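Local coordinates for geranyltranstransferase (PDB 3LOM), which probably catalyses magnesium-dependent condensation of isopentenyl diphosphate with allylic diphosphates to make farnesyl diphosphate, and possibly longer prenyl diphosphates, at residues T82-Y85 and S86-D90; Q164-D167 and L168-L171; L181-I184 and H185-T189; T255-A258 and T259-K263. All coordinates share one frame; numbering follows the deposited sequence.

Contact 1. Residues T82-Y85 and S86-D90; sequences THCY and SLIHD
The approach to the first aspartate-rich motif of the prenyl synthase fold is the last part of helix 69-91, where Tyr85 and His89, one turn apart, make a T-shaped aromatic pair. The edge of the tyrosine ring faces the imidazole, with ring centroids 5.4 Å apart and planes at 85°. Tyr85 has an unusual first torsion, chi1 122°, which swings one face of its ring over the following peptide, so that Tyr85 CG lies 3.1 Å from Ser86 N. The imidazole of His89 is held at both nitrogens: NE2 bonds to Ile117 O of the same chain and ND1 to Asp121 OD2 of the second subunit, which fixes the face presented to the tyrosine. In relatives, the residues just before this motif, an aromatic at the place of Tyr85 among them, help to set product length, and Asp90 is the first aspartate of the motif, which probably binds magnesium as in those enzymes.

On another side of the helix, Leu87 covers one face of the His83 ring. Leu87 CD1 sits 3.9 Å from the ring centroid in a CH-pi contact, with Leu87 CG above the same face, offset toward the rim. A bound phosphate ion lies beside the same histidine. Cys84 and Ile88 face helix 36-46, and Cys84 SG meets Ile88 CD1 at 3.9 Å. His83 O receives two donors: Leu87 N at 3.1 Å in the carbonyl plane, and Ser86 OG at 2.9 Å, the hydroxyl being turned back toward the preceding turn, 24° off that plane.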
loop_
_atom_site.group_PDB
_atom_site.type_symbol
_atom_site.label_atom_id
_atom_site.label_comp_id
_atom_site.label_asym_id
_atom_site.label_seq_id
_atom_site.Cartn_x
_atom_site.Cartn_y
_atom_site.Cartn_z
ATOM N N THR A 82 -2.344 -0.082 8.654
ATOM C CA THR A 82 -1.020 0.387 8.199
ATOM C C THR A 82 0.075 -0.015 9.192
ATOM O O THR A 82 1.055 -0.637 8.803
ATOM C CB THR A 82 -0.984 1.920 7.915
ATOM O OG1 THR A 82 -1.995 2.262 6.953
ATOM C CG2 THR A 82 0.385 2.338 7.358
ATOM N N HIS A 83 -0.121 0.293 10.471
ATOM C CA HIS A 83 0.833 -0.094 11.514
ATOM C C HIS A 83 1.091 -1.598 11.516
ATOM O O HIS A 83 2.248 -2.024 11.548
ATOM C CB HIS A 83 0.343 0.369 12.889
ATOM C CG HIS A 83 1.243 -0.018 14.025
ATOM N ND1 HIS A 83 2.586 0.293 14.053
ATOM C CD2 HIS A 83 0.984 -0.670 15.182
ATOM C CE1 HIS A 83 3.118 -0.157 15.176
ATOM N NE2 HIS A 83 2.168 -0.746 15.880
ATOM N N CYS A 84 0.013 -2.386 11.441
ATOM C CA CYS A 84 0.103 -3.846 11.492
ATOM C C CYS A 84 0.858 -4.427 10.309
ATOM O O CYS A 84 1.728 -5.278 10.509
ATOM C CB CYS A 84 -1.284 -4.505 11.620
ATOM S SG CYS A 84 -1.225 -6.293 11.917
ATOM N N TYR A 85 0.540 -3.973 9.093
ATOM C CA TYR A 85 1.308 -4.364 7.898
ATOM C C TYR A 85 2.814 -4.163 8.098
ATOM O O TYR A 85 3.608 -5.073 7.832
ATOM C CB TYR A 85 0.796 -3.654 6.625
ATOM C CG TYR A 85 1.822 -2.810 5.865
ATOM C CD1 TYR A 85 2.890 -3.393 5.170
ATOM C CD2 TYR A 85 1.712 -1.423 5.844
ATOM C CE1 TYR A 85 3.823 -2.609 4.502
ATOM C CE2 TYR A 85 2.629 -0.635 5.175
ATOM C CZ TYR A 85 3.677 -1.228 4.504
ATOM O OH TYR A 85 4.583 -0.433 3.843
ATOM N N SER A 86 3.204 -2.991 8.594
ATOM C CA SER A 86 4.620 -2.713 8.773
ATOM C C SER A 86 5.265 -3.641 9.792
ATOM O O SER A 86 6.385 -4.083 9.574
ATOM C CB SER A 86 4.871 -1.242 9.113
ATOM O OG SER A 86 4.666 -0.954 10.482
ATOM N N LEU A 87 4.557 -3.962 10.877
ATOM C CA LEU A 87 5.090 -4.886 11.889
ATOM C C LEU A 87 5.318 -6.295 11.328
ATOM O O LEU A 87 6.344 -6.914 11.601
ATOM C CB LEU A 87 4.172 -4.964 13.110
ATOM C CG LEU A 87 3.948 -3.738 13.997
ATOM C CD1 LEU A 87 2.842 -4.055 14.992
ATOM C CD2 LEU A 87 5.217 -3.321 14.726
ATOM N N ILE A 88 4.357 -6.778 10.542
ATOM C CA ILE A 88 4.445 -8.081 9.881
ATOM C C ILE A 88 5.668 -8.135 8.968
ATOM O O ILE A 88 6.421 -9.112 8.986
ATOM C CB ILE A 88 3.165 -8.381 9.048
ATOM C CG1 ILE A 88 1.940 -8.550 9.954
ATOM C CG2 ILE A 88 3.346 -9.629 8.191
ATOM C CD1 ILE A 88 0.633 -8.458 9.194
ATOM N N HIS A 89 5.871 -7.075 8.189
ATOM C CA HIS A 89 7.017 -7.007 7.286
ATOM C C HIS A 89 8.344 -6.851 8.012
ATOM O O HIS A 89 9.326 -7.493 7.634
ATOM C CB HIS A 89 6.816 -5.937 6.212
ATOM C CG HIS A 89 5.909 -6.376 5.107
ATOM N ND1 HIS A 89 5.847 -5.732 3.890
ATOM C CD2 HIS A 89 5.051 -7.423 5.023
ATOM C CE1 HIS A 89 4.977 -6.351 3.112
ATOM N NE2 HIS A 89 4.479 -7.379 3.775
ATOM N N ASP A 90 8.366 -6.030 9.062
ATOM C CA ASP A 90 9.583 -5.817 9.858
ATOM C C ASP A 90 9.992 -7.080 10.615
ATOM O O ASP A 90 11.180 -7.333 10.775
ATOM C CB ASP A 90 9.432 -4.629 10.820
ATOM C CG ASP A 90 9.313 -3.276 10.093
ATOM O OD1 ASP A 90 9.063 -2.259 10.775
ATOM O OD2 ASP A 90 9.442 -3.216 8.849
#

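Contact 2. Residues Q164-D167 and L168-L171; sequences QSLD and LSEL
Leu168, Asp167 and Leu166 carry most of this contact, which occupies the C-terminal turn of helix 160-169. Gln164 and Asp167 there belong to the GQxxD sequence motif of the trans-prenyl synthases. Leu168 leans back along the helix, its CG carbon 3.6 Å from Gln164 NE2 and 3.4 Å from Gln164 O, so the branch rests against both the amide and the carbonyl one turn earlier. Gln164 reaches it because its chain bends at chi2, 60°.

Asp167 meets Leu171 by its carboxylate, with OD1 3.5 Å from Leu171 CD2. Lys188 of the next helix serves both polar groups, giving a hydrogen bond to Gln164 OE1 and a long, weak ion pair to Asp167, so a leucine methyl lies against a carboxylate that is only weakly paired with that lysine. Leu166 touches Glu170 through CD2, 3.7 Å from Glu170 CG; the glutamate chain bends at chi2 and sends OE2 into a salt bridge with Lys173. The second subunit packs on this turn: its Leu118 on Gln164, Ile38 on Ser165, Ala35 on Leu166 and Ala114 on Leu168.

A water bridges the two serines of the turn: it lies 2.7 Å from Ser165 OG and donates a bond of 2.7 Å to Ser169 OG.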
loop_
_atom_site.group_PDB
_atom_site.type_symbol
_atom_site.label_atom_id
_atom_site.label_comp_id
_atom_site.label_asym_id
_atom_site.label_seq_id
_atom_site.Cartn_x
_atom_site.Cartn_y
_atom_site.Cartn_z
ATOM N N GLN A 164 12.606 2.848 8.087
ATOM C CA GLN A 164 12.967 1.467 8.406
ATOM C C GLN A 164 14.239 1.012 7.680
ATOM O O GLN A 164 15.088 0.343 8.274
ATOM C CB GLN A 164 11.783 0.509 8.162
ATOM C CG GLN A 164 12.079 -1.016 8.340
ATOM C CD GLN A 164 12.570 -1.427 9.743
ATOM O OE1 GLN A 164 12.643 -0.620 10.666
ATOM N NE2 GLN A 164 12.899 -2.705 9.894
ATOM N N SER A 165 14.367 1.394 6.410
ATOM C CA SER A 165 15.589 1.151 5.627
ATOM C C SER A 165 16.838 1.726 6.299
ATOM O O SER A 165 17.863 1.043 6.401
ATOM C CB SER A 165 15.442 1.718 4.210
ATOM O OG SER A 165 16.655 1.612 3.479
ATOM N N LEU A 166 16.735 2.964 6.782
ATOM C CA LEU A 166 17.858 3.613 7.466
ATOM C C LEU A 166 18.065 3.054 8.870
ATOM O O LEU A 166 19.194 3.029 9.365
ATOM C CB LEU A 166 17.693 5.139 7.509
ATOM C CG LEU A 166 17.895 5.911 6.201
ATOM C CD1 LEU A 166 17.336 7.313 6.321
ATOM C CD2 LEU A 166 19.359 5.955 5.778
ATOM N N ASP A 167 16.980 2.601 9.501
ATOM C CA ASP A 167 17.066 1.927 10.798
ATOM C C ASP A 167 17.890 0.638 10.685
ATOM O O ASP A 167 18.663 0.313 11.572
ATOM C CB ASP A 167 15.667 1.622 11.341
ATOM C CG ASP A 167 15.680 1.123 12.776
ATOM O OD1 ASP A 167 15.267 1.883 13.669
ATOM O OD2 ASP A 167 16.082 -0.032 13.016
ATOM N N LEU A 168 17.716 -0.084 9.587
ATOM C CA LEU A 168 18.444 -1.320 9.372
ATOM C C LEU A 168 19.888 -1.097 8.925
ATOM O O LEU A 168 20.798 -1.727 9.458
ATOM C CB LEU A 168 17.702 -2.205 8.373
ATOM C CG LEU A 168 16.371 -2.763 8.877
ATOM C CD1 LEU A 168 15.663 -3.463 7.744
ATOM C CD2 LEU A 168 16.551 -3.695 10.089
ATOM N N SER A 169 20.100 -0.201 7.964
ATOM C CA SER A 169 21.439 0.004 7.400
ATOM C C SER A 169 22.383 0.834 8.274
ATOM O O SER A 169 23.556 0.478 8.417
ATOM C CB SER A 169 21.368 0.574 5.977
ATOM O OG SER A 169 20.788 1.868 5.963
ATOM N N GLU A 170 21.881 1.920 8.867
ATOM C CA GLU A 170 22.759 2.853 9.601
ATOM C C GLU A 170 23.002 2.511 11.063
ATOM O O GLU A 170 24.112 2.711 11.558
ATOM C CB GLU A 170 22.278 4.308 9.500
ATOM C CG GLU A 170 22.024 4.806 8.094
ATOM C CD GLU A 170 23.137 4.448 7.126
ATOM O OE1 GLU A 170 22.861 3.708 6.154
ATOM O OE2 GLU A 170 24.284 4.899 7.340
ATOM N N LEU A 171 21.980 2.005 11.754
ATOM C CA LEU A 171 22.066 1.747 13.203
ATOM C C LEU A 171 23.029 0.619 13.575
ATOM O O LEU A 171 23.427 0.501 14.737
ATOM C CB LEU A 171 20.681 1.490 13.808
ATOM C CG LEU A 171 19.946 2.604 14.569
ATOM C CD1 LEU A 171 19.958 3.941 13.840
ATOM C CD2 LEU A 171 18.514 2.181 14.878
HETATM O O HOH W 1 19.342 1.973 3.683
#

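Contact 3. Residues L181-I184 and H185-T189; sequences LREI and HLLKT
Leu181 and His185 form the close-packed side of this turn of helix 178-201, lying side by side and pointing the same way. With CG anti to its backbone nitrogen (chi1 -177°), Leu181 runs alongside the imidazole, its CD1 methyl 3.6 Å from His185 NE2. The ring carbon His185 CD2 also comes within 3.2 Å of Leu181 O, the oxygen that accepts the rather long helical bond from His185 N at 3.3 Å.

The opposite character appears at Glu183, whose exposed chain folds forward at chi2, 63°, over two leucines. Its OE1 lies 3.5 Å from Leu187 CG, whereas OE2 only brushes Leu186 CD2 at 4.0 Å; these are contacts of a carboxylate with hydrocarbon and do not pin the group. The helix widens into a pi-type turn at 186-189, which includes Lys188 and Thr189, the Lys-Thr pair that in relatives contacts the allylic diphosphate. Lys188 runs out fully extended, and its NZ bonds to Gln164.

Around this turn, Ile184 rests on Leu166 and Asp167 of helix 160-169, Leu181 on Phe257 and Leu260 of helix 257-260, and His185 on Gln227 of helix 209-236, while Leu187 meets Pro34 of the second subunit.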
loop_
_atom_site.group_PDB
_atom_site.type_symbol
_atom_site.label_atom_id
_atom_site.label_comp_id
_atom_site.label_asym_id
_atom_site.label_seq_id
_atom_site.Cartn_x
_atom_site.Cartn_y
_atom_site.Cartn_z
ATOM N N LEU A 181 19.911 9.730 14.621
ATOM C CA LEU A 181 19.045 8.861 15.409
ATOM C C LEU A 181 17.644 9.453 15.582
ATOM O O LEU A 181 16.648 8.738 15.474
ATOM C CB LEU A 181 19.679 8.588 16.776
ATOM C CG LEU A 181 18.974 7.644 17.752
ATOM C CD1 LEU A 181 19.016 6.206 17.261
ATOM C CD2 LEU A 181 19.615 7.756 19.121
ATOM N N ARG A 182 17.577 10.758 15.831
ATOM C CA ARG A 182 16.300 11.452 15.969
ATOM C C ARG A 182 15.535 11.512 14.648
ATOM O O ARG A 182 14.305 11.434 14.634
ATOM C CB ARG A 182 16.509 12.857 16.540
ATOM C CG ARG A 182 16.694 12.878 18.049
ATOM C CD ARG A 182 17.169 14.240 18.536
ATOM N NE ARG A 182 16.598 14.581 19.842
ATOM C CZ ARG A 182 15.391 15.124 20.022
ATOM N NH1 ARG A 182 14.967 15.396 21.250
ATOM N NH2 ARG A 182 14.603 15.402 18.982
ATOM N N GLU A 183 16.267 11.634 13.545
ATOM C CA GLU A 183 15.665 11.693 12.215
ATOM C C GLU A 183 15.110 10.333 11.767
ATOM O O GLU A 183 13.990 10.257 11.262
ATOM C CB GLU A 183 16.673 12.260 11.196
ATOM C CG GLU A 183 16.202 12.307 9.733
ATOM C CD GLU A 183 14.996 13.223 9.493
ATOM O OE1 GLU A 183 14.289 13.002 8.483
ATOM O OE2 GLU A 183 14.752 14.159 10.294
ATOM N N ILE A 184 15.903 9.280 11.966
ATOM C CA ILE A 184 15.519 7.906 11.650
ATOM C C ILE A 184 14.208 7.483 12.337
ATOM O O ILE A 184 13.301 6.964 11.674
ATOM C CB ILE A 184 16.687 6.921 11.952
ATOM C CG1 ILE A 184 17.772 7.062 10.877
ATOM C CG2 ILE A 184 16.194 5.483 11.996
ATOM C CD1 ILE A 184 19.170 6.675 11.326
ATOM N N HIS A 185 14.102 7.748 13.641
ATOM C CA HIS A 185 12.900 7.434 14.418
ATOM C C HIS A 185 11.682 8.281 14.051
ATOM O O HIS A 185 10.546 7.800 14.130
ATOM C CB HIS A 185 13.182 7.537 15.916
ATOM C CG HIS A 185 14.061 6.443 16.436
ATOM N ND1 HIS A 185 13.796 5.107 16.216
ATOM C CD2 HIS A 185 15.191 6.484 17.178
ATOM C CE1 HIS A 185 14.738 4.375 16.785
ATOM N NE2 HIS A 185 15.589 5.186 17.386
ATOM N N LEU A 186 11.920 9.530 13.652
ATOM C CA LEU A 186 10.853 10.409 13.172
ATOM C C LEU A 186 10.289 9.875 11.860
ATOM O O LEU A 186 9.079 9.896 11.649
ATOM C CB LEU A 186 11.354 11.855 12.995
ATOM C CG LEU A 186 10.458 12.865 12.246
ATOM C CD1 LEU A 186 9.086 13.061 12.911
ATOM C CD2 LEU A 186 11.159 14.209 12.070
ATOM N N LEU A 187 11.163 9.384 10.987
ATOM C CA LEU A 187 10.705 8.844 9.713
ATOM C C LEU A 187 10.002 7.498 9.899
ATOM O O LEU A 187 8.963 7.266 9.293
ATOM C CB LEU A 187 11.858 8.728 8.713
ATOM C CG LEU A 187 12.570 10.004 8.269
ATOM C CD1 LEU A 187 13.933 9.646 7.697
ATOM C CD2 LEU A 187 11.739 10.810 7.280
ATOM N N LYS A 188 10.553 6.647 10.766
ATOM C CA LYS A 188 10.032 5.294 10.983
ATOM C C LYS A 188 8.701 5.264 11.747
ATOM O O LYS A 188 7.730 4.666 11.277
ATOM C CB LYS A 188 11.068 4.404 11.681
ATOM C CG LYS A 188 10.552 2.997 11.961
ATOM C CD LYS A 188 11.612 2.079 12.515
ATOM C CE LYS A 188 10.960 0.812 13.048
ATOM N NZ LYS A 188 11.943 -0.272 13.289
ATOM N N THR A 189 8.658 5.910 12.909
ATOM C CA THR A 189 7.454 5.903 13.736
ATOM C C THR A 189 6.831 7.272 13.989
ATOM O O THR A 189 5.607 7.375 14.156
ATOM C CB THR A 189 7.697 5.211 15.083
ATOM O OG1 THR A 189 8.959 5.625 15.601
ATOM C CG2 THR A 189 7.697 3.696 14.917
#

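Contact 4. Residues T255-A258 and T259-K263; sequences TTFA and TLFNK
The chain leaves an extended conformation at Thr255 and Thr256 to wind into the short helix 257-260, with Thr256 as N-cap and Thr259 as its partner in a capping box. The box is anchored by Thr259 OG1, which accepts from Thr256 N at 2.8 Å with an angle of 160° at the hydrogen. The Thr259 chi1 of 59° places that hydroxyl between backbone N and carbonyl carbon, turned back toward the N-cap, and the methyl Thr259 CG2 falls 3.4 Å from Thr256 OG1. In turn, Thr256 OG1 takes a weak bond from Ala258 N.

Thr256 O serves two amides that arrive from one face of its plane: Thr259 N at 3.1 Å stands well above the plane, whereas Leu260 N is tilted only moderately from it. One residue earlier, Thr255 OG1 is buried with no polar partner and lies 3.8 Å from Leu260 CD1.

Phe257 and Phe261 project side by side, each ring meeting the other at its edge, with Phe257 CD1 3.6 Å from Phe261 CE1. Leu224 and Met228 of helix 209-236 pack on Phe257, and Asp231 of that helix, part of the second aspartate-rich motif, accepts a bond from Phe257 N. Where the helix ends, a single water donates to two carbonyls, Ala258 O at 2.8 Å and Phe261 O at 2.6 Å.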
loop_
_atom_site.group_PDB
_atom_site.type_symbol
_atom_site.label_atom_id
_atom_site.label_comp_id
_atom_site.label_asym_id
_atom_site.label_seq_id
_atom_site.Cartn_x
_atom_site.Cartn_y
_atom_site.Cartn_z
ATOM N N THR A 255 23.582 1.461 18.212
ATOM C CA THR A 255 23.309 2.777 18.800
ATOM C C THR A 255 21.827 2.994 19.109
ATOM O O THR A 255 20.963 2.817 18.249
ATOM C CB THR A 255 23.861 3.942 17.938
ATOM O OG1 THR A 255 23.237 5.171 18.335
ATOM C CG2 THR A 255 23.602 3.700 16.462
ATOM N N THR A 256 21.552 3.357 20.359
ATOM C CA THR A 256 20.206 3.674 20.825
ATOM C C THR A 256 20.251 4.976 21.622
ATOM O O THR A 256 21.333 5.528 21.860
ATOM C CB THR A 256 19.642 2.567 21.753
ATOM O OG1 THR A 256 20.525 2.371 22.864
ATOM C CG2 THR A 256 19.453 1.247 21.010
ATOM N N PHE A 257 19.082 5.450 22.054
ATOM C CA PHE A 257 19.005 6.549 23.018
ATOM C C PHE A 257 19.694 6.164 24.329
ATOM O O PHE A 257 20.190 7.026 25.052
ATOM C CB PHE A 257 17.550 6.954 23.287
ATOM C CG PHE A 257 16.927 7.771 22.180
ATOM C CD1 PHE A 257 17.298 9.098 21.979
ATOM C CD2 PHE A 257 15.958 7.218 21.350
ATOM C CE1 PHE A 257 16.722 9.858 20.958
ATOM C CE2 PHE A 257 15.373 7.969 20.327
ATOM C CZ PHE A 257 15.759 9.292 20.130
ATOM N N ALA A 258 19.738 4.861 24.606
ATOM C CA ALA A 258 20.355 4.324 25.814
ATOM C C ALA A 258 21.861 4.109 25.696
ATOM O O ALA A 258 22.507 3.691 26.659
ATOM C CB ALA A 258 19.669 3.032 26.225
ATOM N N THR A 259 22.419 4.379 24.519
ATOM C CA THR A 259 23.869 4.350 24.344
ATOM C C THR A 259 24.403 5.772 24.220
ATOM O O THR A 259 25.581 6.031 24.485
ATOM C CB THR A 259 24.302 3.530 23.105
ATOM O OG1 THR A 259 23.704 4.084 21.926
ATOM C CG2 THR A 259 23.907 2.060 23.249
ATOM N N LEU A 260 23.523 6.686 23.818
ATOM C CA LEU A 260 23.883 8.085 23.626
ATOM C C LEU A 260 23.579 8.937 24.854
ATOM O O LEU A 260 24.293 9.896 25.131
ATOM C CB LEU A 260 23.211 8.650 22.373
ATOM C CG LEU A 260 24.059 8.728 21.094
ATOM C CD1 LEU A 260 24.941 7.494 20.837
ATOM C CD2 LEU A 260 23.165 8.984 19.905
ATOM N N PHE A 261 22.514 8.593 25.575
ATOM C CA PHE A 261 22.254 9.170 26.892
ATOM C C PHE A 261 22.530 8.115 27.941
ATOM O O PHE A 261 22.312 6.929 27.695
ATOM C CB PHE A 261 20.805 9.636 27.029
ATOM C CG PHE A 261 20.409 10.689 26.047
ATOM C CD1 PHE A 261 19.702 10.350 24.897
ATOM C CD2 PHE A 261 20.738 12.020 26.269
ATOM C CE1 PHE A 261 19.331 11.322 23.981
ATOM C CE2 PHE A 261 20.372 13.001 25.358
ATOM C CZ PHE A 261 19.666 12.651 24.210
ATOM N N ASN A 262 23.006 8.543 29.108
ATOM C CA ASN A 262 23.182 7.623 30.228
ATOM C C ASN A 262 21.857 7.444 30.983
ATOM O O ASN A 262 20.881 8.135 30.686
ATOM C CB ASN A 262 24.368 8.052 31.123
ATOM C CG ASN A 262 23.947 8.788 32.396
ATOM O OD1 ASN A 262 23.185 9.757 32.368
ATOM N ND2 ASN A 262 24.471 8.324 33.526
ATOM N N LYS A 263 21.831 6.512 31.932
ATOM C CA LYS A 263 20.643 6.206 32.732
ATOM C C LYS A 263 19.883 7.448 33.221
ATOM O O LYS A 263 18.694 7.600 32.936
ATOM C CB LYS A 263 21.041 5.318 33.914
ATOM C CG LYS A 263 19.898 4.531 34.529
ATOM C CD LYS A 263 20.418 3.499 35.514
ATOM C CE LYS A 263 19.275 2.880 36.304
ATOM N NZ LYS A 263 19.718 1.659 37.031
HETATM O O HOH W 2 21.476 4.814 28.956
#

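Along the chain the four contacts come in order, on or at the ends of helices 69-91, 160-169, 178-201 and 257-260 of one largely helical prenyl synthase fold. Contacts 2 and 3 lie on successive helices, their centres about 10 Å apart, and are joined by packing of Leu171 on Ile184 besides the Lys188-Gln164 link. Contact 1 stands about 16 Å from each of them, centre to centre, yet Asp90 packs on both Gln164 and Lys188, so the first aspartate-rich motif meets the glutamine of the GQxxD motif and the lysine of the Lys-Thr pair. Contact 4 is attached mainly through contact 3, where Phe257 packs on His185 and Leu181; its nearest atoms remain about 15 Å from those of contact 1.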